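Local coordinates for protein response regulator FixJ (Bradyrhizobium japonicum, PDB 5XSO) that induces, once activated by FixL, the expression of nifA, needed to switch on nif and fix genes, and of fixK, at residues H16-I20 with L57-V63; S64-M68 with D97-A101; R156-E162 with E176-S180. One frame throughout, in Å; residues are numbered along the deposited sequence. Where two conformers were deposited one is given.

Interaction 1: H16-I20 with L57-V63; sequences HIYVI and LSFGCVV
Leu-57 lies over one face of the Tyr-18 ring, its CD1 4.0 Å from the centroid and close to the ring normal, a CH-pi contact, while its CD2 touches Tyr-18 CE1. The two side chains run alongside in opposite senses. Also on the Tyr-18 side of the sheet, Ile-20 CD1 meets Val-62 CG1 at 3.8 Å; on the other side, Ile-17 touches Val-63 through their CG2 methyls, 3.7 Å apart. Between these two apolar layers runs a parallel pairing of strands 16-20 and 61-63, in which Tyr-18 gives its N-H to Cys-61 O (2.7 Å) and receives Val-63 N at its own O (2.9 Å). With CG anti to its carbonyl carbon (chi1 -65°), Tyr-18 sends its ring back along the loop, where OH donates in the ring plane to Ser-58 O (2.6 Å). Farther out, a water bridges His-16 N and Phe-59 O, extending the pairing beyond direct backbone bonds. These are two neighbouring strands of the five-stranded parallel sheet of a CheY-like receiver domain. Strand 40-44 pairs with the far edge of 16-20, Phe-50 of helix 47-53 packs on Tyr-18, Leu-57 and Val-62, and helix 119-138 meets Ile-17 and Phe-59.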
loop_
_atom_site.group_PDB
_atom_site.type_symbol
_atom_site.label_atom_id
_atom_site.label_comp_id
_atom_site.label_asym_id
_atom_site.label_seq_id
_atom_site.Cartn_x
_atom_site.Cartn_y
_atom_site.Cartn_z
ATOM N N HIS A 16 11.662 7.941 -8.344
ATOM C CA HIS A 16 10.747 8.508 -9.325
ATOM C C HIS A 16 9.598 9.219 -8.621
ATOM O O HIS A 16 9.087 8.732 -7.611
ATOM C CB HIS A 16 10.168 7.463 -10.272
ATOM C CG HIS A 16 9.723 8.059 -11.564
ATOM N ND1 HIS A 16 10.609 8.385 -12.570
ATOM C CD2 HIS A 16 8.506 8.494 -11.974
ATOM C CE1 HIS A 16 9.948 8.948 -13.570
ATOM N NE2 HIS A 16 8.671 9.028 -13.232
ATOM N N ILE A 17 9.202 10.379 -9.148
ATOM C CA ILE A 17 8.156 11.211 -8.531
ATOM C C ILE A 17 7.001 11.345 -9.508
ATOM O O ILE A 17 7.214 11.657 -10.685
ATOM C CB ILE A 17 8.673 12.615 -8.146
ATOM C CG1 ILE A 17 10.042 12.572 -7.424
ATOM C CG2 ILE A 17 7.588 13.393 -7.277
ATOM C CD1 ILE A 17 9.999 11.692 -6.176
ATOM N N TYR A 18 5.776 11.140 -9.031
ATOM C CA TYR A 18 4.593 11.342 -9.855
ATOM C C TYR A 18 3.950 12.634 -9.365
ATOM O O TYR A 18 3.364 12.662 -8.273
ATOM C CB TYR A 18 3.638 10.152 -9.759
ATOM C CG TYR A 18 4.241 8.887 -10.320
ATOM C CD1 TYR A 18 4.584 8.808 -11.671
ATOM C CD2 TYR A 18 4.540 7.809 -9.495
ATOM C CE1 TYR A 18 5.161 7.663 -12.198
ATOM C CE2 TYR A 18 5.131 6.622 -10.019
ATOM C CZ TYR A 18 5.445 6.576 -11.366
ATOM O OH TYR A 18 6.051 5.461 -11.912
ATOM N N VAL A 19 4.045 13.693 -10.167
ATOM C CA VAL A 19 3.496 15.006 -9.796
ATOM C C VAL A 19 2.080 15.133 -10.342
ATOM O O VAL A 19 1.853 14.941 -11.547
ATOM C CB VAL A 19 4.377 16.140 -10.342
ATOM C CG1 VAL A 19 3.724 17.523 -10.101
ATOM C CG2 VAL A 19 5.782 16.096 -9.681
ATOM N N ILE A 20 1.142 15.533 -9.481
ATOM C CA ILE A 20 -0.252 15.707 -9.879
ATOM C C ILE A 20 -0.648 17.119 -9.503
ATOM O O ILE A 20 -0.772 17.437 -8.307
ATOM C CB ILE A 20 -1.195 14.696 -9.218
ATOM C CG1 ILE A 20 -0.734 13.258 -9.498
ATOM C CG2 ILE A 20 -2.600 14.954 -9.722
ATOM C CD1 ILE A 20 -1.555 12.197 -8.708
ATOM N N LEU A 57 2.376 1.991 -13.771
ATOM C CA LEU A 57 3.494 2.773 -13.256
ATOM C C LEU A 57 4.367 1.973 -12.307
ATOM O O LEU A 57 3.868 1.248 -11.444
ATOM C CB LEU A 57 3.023 4.036 -12.514
ATOM C CG LEU A 57 2.272 5.063 -13.354
ATOM C CD1 LEU A 57 1.534 6.086 -12.442
ATOM C CD2 LEU A 57 3.271 5.685 -14.376
ATOM N N SER A 58 5.670 2.197 -12.400
ATOM C CA SER A 58 6.612 1.603 -11.465
ATOM C C SER A 58 6.712 2.447 -10.193
ATOM O O SER A 58 6.302 3.621 -10.149
ATOM C CB SER A 58 7.982 1.473 -12.105
ATOM O OG SER A 58 8.404 2.734 -12.575
ATOM N N PHE A 59 7.316 1.851 -9.160
ATOM C CA PHE A 59 7.296 2.440 -7.826
ATOM C C PHE A 59 7.838 3.865 -7.823
ATOM O O PHE A 59 8.844 4.169 -8.468
ATOM C CB PHE A 59 8.115 1.599 -6.855
ATOM C CG PHE A 59 8.181 2.183 -5.484
ATOM C CD1 PHE A 59 7.096 2.126 -4.638
ATOM C CD2 PHE A 59 9.336 2.826 -5.047
ATOM C CE1 PHE A 59 7.163 2.681 -3.343
ATOM C CE2 PHE A 59 9.423 3.377 -3.802
ATOM C CZ PHE A 59 8.331 3.317 -2.914
ATOM N N GLY A 60 7.154 4.744 -7.108
ATOM C CA GLY A 60 7.658 6.090 -6.913
ATOM C C GLY A 60 6.794 6.814 -5.906
ATOM O O GLY A 60 5.842 6.264 -5.349
ATOM N N CYS A 61 7.137 8.062 -5.673
ATOM C CA CYS A 61 6.453 8.874 -4.675
ATOM C C CYS A 61 5.480 9.806 -5.394
ATOM O O CYS A 61 5.860 10.467 -6.370
ATOM C CB CYS A 61 7.457 9.687 -3.850
ATOM S SG CYS A 61 6.738 10.698 -2.529
ATOM N N VAL A 62 4.252 9.882 -4.905
ATOM C CA VAL A 62 3.261 10.802 -5.464
ATOM C C VAL A 62 3.313 12.126 -4.705
ATOM O O VAL A 62 3.334 12.149 -3.462
ATOM C CB VAL A 62 1.852 10.182 -5.415
ATOM C CG1 VAL A 62 0.818 11.171 -5.950
ATOM C CG2 VAL A 62 1.815 8.851 -6.162
ATOM N N VAL A 63 3.346 13.241 -5.444
ATOM C CA VAL A 63 3.271 14.576 -4.857
ATOM C C VAL A 63 2.087 15.280 -5.519
ATOM O O VAL A 63 2.139 15.566 -6.723
ATOM C CB VAL A 63 4.574 15.364 -5.060
ATOM C CG1 VAL A 63 4.421 16.789 -4.539
ATOM C CG2 VAL A 63 5.764 14.651 -4.365
HETATM O O HOH W 1 11.046 5.382 -7.355
#

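Interaction 2: S64-M68 with D97-A101; sequences SDVRM and DVPLA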
loop_
_atom_site.group_PDB
_atom_site.type_symbol
_atom_site.label_atom_id
_atom_site.label_comp_id
_atom_site.label_asym_id
_atom_site.label_seq_id
_atom_site.Cartn_x
_atom_site.Cartn_y
_atom_site.Cartn_z
ATOM N N SER A 64 0.984 15.494 -4.767
ATOM C CA SER A 64 -0.266 15.908 -5.386
ATOM C C SER A 64 -0.840 17.128 -4.679
ATOM O O SER A 64 -0.747 17.256 -3.445
ATOM C CB SER A 64 -1.294 14.771 -5.344
ATOM O OG SER A 64 -2.581 15.155 -5.833
ATOM N N ASP A 65 -1.358 18.056 -5.477
ATOM C CA ASP A 65 -2.225 19.115 -4.952
ATOM C C ASP A 65 -3.449 18.551 -4.242
ATOM O O ASP A 65 -4.083 17.598 -4.705
ATOM C CB ASP A 65 -2.653 20.047 -6.091
ATOM C CG ASP A 65 -3.359 21.309 -5.573
ATOM O OD1 ASP A 65 -4.607 21.306 -5.569
ATOM O OD2 ASP A 65 -2.680 22.252 -5.181
ATOM N N VAL A 66 -3.808 19.191 -3.115
ATOM C CA VAL A 66 -4.840 18.704 -2.223
ATOM C C VAL A 66 -6.204 18.828 -2.865
ATOM O O VAL A 66 -7.129 18.080 -2.511
ATOM C CB VAL A 66 -4.824 19.468 -0.882
ATOM C CG1 VAL A 66 -5.054 20.980 -1.106
ATOM C CG2 VAL A 66 -5.847 18.918 0.042
ATOM N N ARG A 67 -6.380 19.803 -3.758
ATOM C CA ARG A 67 -7.685 20.041 -4.370
ATOM C C ARG A 67 -7.652 19.916 -5.893
ATOM O O ARG A 67 -8.244 20.715 -6.612
ATOM C CB ARG A 67 -8.236 21.390 -3.916
ATOM C CG ARG A 67 -8.901 21.196 -2.574
ATOM C CD ARG A 67 -9.448 22.434 -1.977
ATOM N NE ARG A 67 -10.573 22.921 -2.738
ATOM C CZ ARG A 67 -11.387 23.872 -2.312
ATOM N NH1 ARG A 67 -11.192 24.419 -1.112
ATOM N NH2 ARG A 67 -12.397 24.270 -3.079
ATOM N N MET A 68 -6.972 18.891 -6.397
ATOM C CA MET A 68 -7.056 18.516 -7.805
ATOM C C MET A 68 -8.515 18.358 -8.217
ATOM O O MET A 68 -9.246 17.576 -7.584
ATOM C CB MET A 68 -6.319 17.204 -8.037
ATOM C CG MET A 68 -4.887 17.406 -8.332
ATOM S SD MET A 68 -4.695 18.303 -9.874
ATOM C CE MET A 68 -4.915 17.073 -11.161
ATOM N N ASP A 97 -6.616 24.818 3.119
ATOM C CA ASP A 97 -7.006 23.440 2.865
ATOM C C ASP A 97 -6.255 22.454 3.726
ATOM O O ASP A 97 -6.322 21.254 3.478
ATOM C CB ASP A 97 -6.788 23.124 1.385
ATOM C CG ASP A 97 -7.725 23.898 0.508
ATOM O OD1 ASP A 97 -8.942 23.989 0.891
ATOM O OD2 ASP A 97 -7.276 24.319 -0.572
ATOM N N VAL A 98 -5.490 22.949 4.705
ATOM C CA VAL A 98 -4.778 22.066 5.623
ATOM C C VAL A 98 -5.727 21.012 6.214
ATOM O O VAL A 98 -5.344 19.838 6.358
ATOM C CB VAL A 98 -4.052 22.923 6.677
ATOM C CG1 VAL A 98 -3.618 22.141 7.849
ATOM C CG2 VAL A 98 -2.790 23.497 5.953
ATOM N N PRO A 99 -6.959 21.365 6.569
ATOM C CA PRO A 99 -7.847 20.320 7.122
ATOM C C PRO A 99 -8.164 19.215 6.136
ATOM O O PRO A 99 -8.377 18.072 6.555
ATOM C CB PRO A 99 -9.107 21.093 7.520
ATOM C CG PRO A 99 -8.592 22.548 7.810
ATOM C CD PRO A 99 -7.549 22.717 6.694
ATOM N N LEU A 100 -8.257 19.533 4.847
ATOM C CA LEU A 100 -8.430 18.488 3.837
ATOM C C LEU A 100 -7.185 17.614 3.754
ATOM O O LEU A 100 -7.273 16.374 3.693
ATOM C CB LEU A 100 -8.731 19.156 2.505
ATOM C CG LEU A 100 -9.123 18.321 1.288
ATOM C CD1 LEU A 100 -10.175 17.296 1.656
ATOM C CD2 LEU A 100 -9.649 19.296 0.247
ATOM N N ALA A 101 -6.003 18.251 3.759
ATOM C CA ALA A 101 -4.761 17.508 3.880
ATOM C C ALA A 101 -4.764 16.602 5.099
ATOM O O ALA A 101 -4.219 15.487 5.055
ATOM C CB ALA A 101 -3.582 18.482 3.960
#
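Arg-67 runs across the side chain of Asp-97, nearly perpendicular to it, and its successive atoms meet different chemistry. CB leads to CG, which rests against Leu-100 CD2 at 3.5 Å. The next carbon, CD, comes close to both carboxylate oxygens of Asp-97, 3.2 Å from OD2. There the chain bends (chi3 68°), turning the guanidinium so that NH1 donates to Asp-97 OD1 at 3.0 Å. The hydrogen bond of this salt bridge is nearly straight, with an N-H...O angle of 164°; OD1 lies in the guanidinium plane and is approached on its syn side, although the two flat groups are turned 57° apart. Beside it Val-66 fills the apolar part of the contact, CG1 against Asp-97 CB and CG2 against Leu-100 CG at 3.6 Å. A lysine in place of Asp-97 would probably leave the guanidinium without its mate, facing a like charge and free to turn. Arg-67 N also donates to Asp-65 OD1 in an Asx turn. The bridge ties the loop after strand 61-65 to the start of helix 98-106. Asp-65 and Arg-67 probably bind magnesium, Arg-67 as in related receivers through its backbone carbonyl, which leaves its side chain to Asp-97.

Interaction 3: R156-E162 with E176-S180; sequences RERQVME and EYDIS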
loop_
_atom_site.group_PDB
_atom_site.type_symbol
_atom_site.label_atom_id
_atom_site.label_comp_id
_atom_site.label_asym_id
_atom_site.label_seq_id
_atom_site.Cartn_x
_atom_site.Cartn_y
_atom_site.Cartn_z
ATOM N N ARG A 156 -13.406 -24.168 5.322
ATOM C CA ARG A 156 -13.013 -24.921 6.501
ATOM C C ARG A 156 -11.499 -24.895 6.654
ATOM O O ARG A 156 -10.968 -24.940 7.769
ATOM C CB ARG A 156 -13.434 -26.371 6.365
ATOM C CG ARG A 156 -14.972 -26.637 6.523
ATOM C CD ARG A 156 -15.613 -25.813 7.642
ATOM N NE ARG A 156 -17.001 -26.222 7.884
ATOM C CZ ARG A 156 -17.668 -25.901 8.982
ATOM N NH1 ARG A 156 -17.093 -25.160 9.940
ATOM N NH2 ARG A 156 -18.915 -26.339 9.137
ATOM N N GLU A 157 -10.791 -24.933 5.530
ATOM C CA GLU A 157 -9.325 -24.848 5.603
ATOM C C GLU A 157 -8.886 -23.534 6.225
ATOM O O GLU A 157 -7.919 -23.500 7.011
ATOM C CB GLU A 157 -8.721 -25.000 4.199
ATOM C CG GLU A 157 -8.732 -26.480 3.761
ATOM C CD GLU A 157 -8.738 -26.639 2.276
ATOM O OE1 GLU A 157 -8.930 -27.784 1.850
ATOM O OE2 GLU A 157 -8.511 -25.672 1.509
ATOM N N ARG A 158 -9.590 -22.436 5.888
ATOM C CA ARG A 158 -9.258 -21.150 6.483
ATOM C C ARG A 158 -9.501 -21.184 7.990
ATOM O O ARG A 158 -8.667 -20.712 8.773
ATOM C CB ARG A 158 -10.059 -20.043 5.765
ATOM C CG ARG A 158 -9.975 -18.689 6.395
ATOM C CD ARG A 158 -8.582 -18.090 6.118
ATOM N NE ARG A 158 -8.531 -16.735 6.662
ATOM C CZ ARG A 158 -8.803 -15.633 5.964
ATOM N NH1 ARG A 158 -9.135 -15.704 4.672
ATOM N NH2 ARG A 158 -8.745 -14.454 6.567
ATOM N N GLN A 159 -10.626 -21.785 8.418
ATOM C CA GLN A 159 -10.881 -21.950 9.851
ATOM C C GLN A 159 -9.830 -22.796 10.534
ATOM O O GLN A 159 -9.427 -22.500 11.665
ATOM C CB GLN A 159 -12.269 -22.594 10.083
ATOM C CG GLN A 159 -13.393 -21.609 9.761
ATOM C CD GLN A 159 -14.759 -22.295 9.845
ATOM O OE1 GLN A 159 -14.854 -23.513 9.724
ATOM N NE2 GLN A 159 -15.789 -21.528 10.097
ATOM N N VAL A 160 -9.442 -23.906 9.929
ATOM C CA VAL A 160 -8.402 -24.753 10.522
ATOM C C VAL A 160 -7.077 -23.999 10.620
ATOM O O VAL A 160 -6.390 -24.056 11.641
ATOM C CB VAL A 160 -8.250 -26.078 9.741
ATOM C CG1 VAL A 160 -7.000 -26.866 10.293
ATOM C CG2 VAL A 160 -9.535 -26.965 9.881
ATOM N N MET A 161 -6.715 -23.238 9.590
ATOM C CA MET A 161 -5.516 -22.400 9.674
ATOM C C MET A 161 -5.609 -21.442 10.853
ATOM O O MET A 161 -4.650 -21.277 11.630
ATOM C CB MET A 161 -5.330 -21.600 8.379
ATOM C CG MET A 161 -4.275 -20.462 8.528
ATOM S SD MET A 161 -4.049 -19.626 6.940
ATOM C CE MET A 161 -3.370 -20.986 6.090
ATOM N N GLU A 162 -6.769 -20.777 10.995
ATOM C CA GLU A 162 -6.955 -19.852 12.108
ATOM C C GLU A 162 -6.837 -20.564 13.445
ATOM O O GLU A 162 -6.172 -20.078 14.358
ATOM C CB GLU A 162 -8.311 -19.164 11.980
ATOM C CG GLU A 162 -8.703 -18.257 13.127
ATOM C CD GLU A 162 -10.074 -17.684 12.870
ATOM O OE1 GLU A 162 -11.069 -18.236 13.397
ATOM O OE2 GLU A 162 -10.141 -16.704 12.094
ATOM N N GLU A 176 -14.895 -25.919 18.021
ATOM C CA GLU A 176 -15.095 -24.484 17.854
ATOM C C GLU A 176 -15.813 -24.181 16.555
ATOM O O GLU A 176 -16.707 -23.317 16.508
ATOM C CB GLU A 176 -13.741 -23.774 17.857
ATOM C CG GLU A 176 -13.797 -22.350 17.320
ATOM C CD GLU A 176 -13.951 -21.327 18.439
ATOM O OE1 GLU A 176 -14.168 -20.137 18.128
ATOM O OE2 GLU A 176 -13.848 -21.718 19.624
ATOM N N TYR A 177 -15.433 -24.860 15.483
ATOM C CA TYR A 177 -15.986 -24.545 14.175
ATOM C C TYR A 177 -17.056 -25.525 13.720
ATOM O O TYR A 177 -17.668 -25.300 12.668
ATOM C CB TYR A 177 -14.859 -24.494 13.136
ATOM C CG TYR A 177 -13.821 -23.418 13.462
ATOM C CD1 TYR A 177 -14.076 -22.065 13.199
ATOM C CD2 TYR A 177 -12.584 -23.767 14.003
ATOM C CE1 TYR A 177 -13.096 -21.052 13.503
ATOM C CE2 TYR A 177 -11.617 -22.784 14.328
ATOM C CZ TYR A 177 -11.891 -21.429 14.055
ATOM O OH TYR A 177 -10.916 -20.479 14.378
ATOM N N ASP A 178 -17.310 -26.598 14.487
ATOM C CA ASP A 178 -18.298 -27.638 14.121
ATOM C C ASP A 178 -17.825 -28.394 12.858
ATOM O O ASP A 178 -18.547 -28.506 11.870
ATOM C CB ASP A 178 -19.713 -27.059 13.944
ATOM C CG ASP A 178 -20.750 -28.098 14.109
ATOM O OD1 ASP A 178 -21.897 -27.864 13.697
ATOM O OD2 ASP A 178 -20.408 -29.192 14.611
ATOM N N ILE A 179 -16.593 -28.907 12.924
ATOM C CA ILE A 179 -15.952 -29.706 11.872
ATOM C C ILE A 179 -15.849 -31.133 12.417
ATOM O O ILE A 179 -15.607 -31.309 13.606
ATOM C CB ILE A 179 -14.565 -29.089 11.561
ATOM C CG1 ILE A 179 -14.706 -27.650 11.031
ATOM C CG2 ILE A 179 -13.742 -29.873 10.541
ATOM C CD1 ILE A 179 -13.304 -26.831 10.981
ATOM N N SER A 180 -16.085 -32.151 11.585
ATOM C CA SER A 180 -15.890 -33.510 12.070
ATOM C C SER A 180 -14.429 -33.748 12.502
ATOM O O SER A 180 -13.485 -33.391 11.755
ATOM C CB SER A 180 -16.251 -34.503 10.960
ATOM O OG SER A 180 -15.822 -35.784 11.372
#
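Tyr-177 and Ile-179 bring the apolar contacts to helix 155-166. Gln-159 CB lies over one face of the Tyr-177 ring, 3.7 Å from the centroid, in a CH-pi contact, and the rest of its extended side chain follows the CD1 side, its amide turned 33° from the ring. Glu-176 CG covers the opposite face. Ile-179 CD1 packs against Val-160 CG2 at 3.9 Å, while its CG1 sits against a face of the Arg-156 guanidinium. Among the polar contacts, Glu-162 OE1 comes up to Tyr-177 OH near the ring plane, but Glu-162 has a second conformer and the very short separation is doubtful. At the other end, Arg-156 NH1 serves two acceptors: Tyr-177 O at 2.8 Å, met from above the carbonyl plane, and Gln-159 OE1, also at 2.8 Å, met on a lone pair. The bend at chi2 (-41°) brings the guanidinium round to them, and the second bond fixes the amide that lies along the tyrosine. Asp-178, with positive phi, ends helix 170-177 and starts the turn of the helix-turn-helix. Helix 184-195 of this LuxR-type domain packs against both segments: Tyr-187 on Val-160 and Ile-184 on Ile-179.

Overall arrangement
Interactions 1 and 2 belong to one receiver domain and share strand 61-65: the first pairs its early part with strand 16-20, the second joins its C-terminal end and the following loop to helix 98-106. They touch where Ile-20 meets Asp-65, Ser-64 and Met-68. Interaction 1 is buried, and its chemistry is regular backbone pairing between apolar layers; interaction 2, partly buried at the end of the sheet that probably holds magnesium, relies on one salt bridge beside a small apolar patch. Interaction 3, its centre about 43 Å and 46 Å from theirs, lies in the DNA-binding domain across the chain's centre, partly buried, where polar side chains are interleaved with apolar ones, one arginine serving two acceptors.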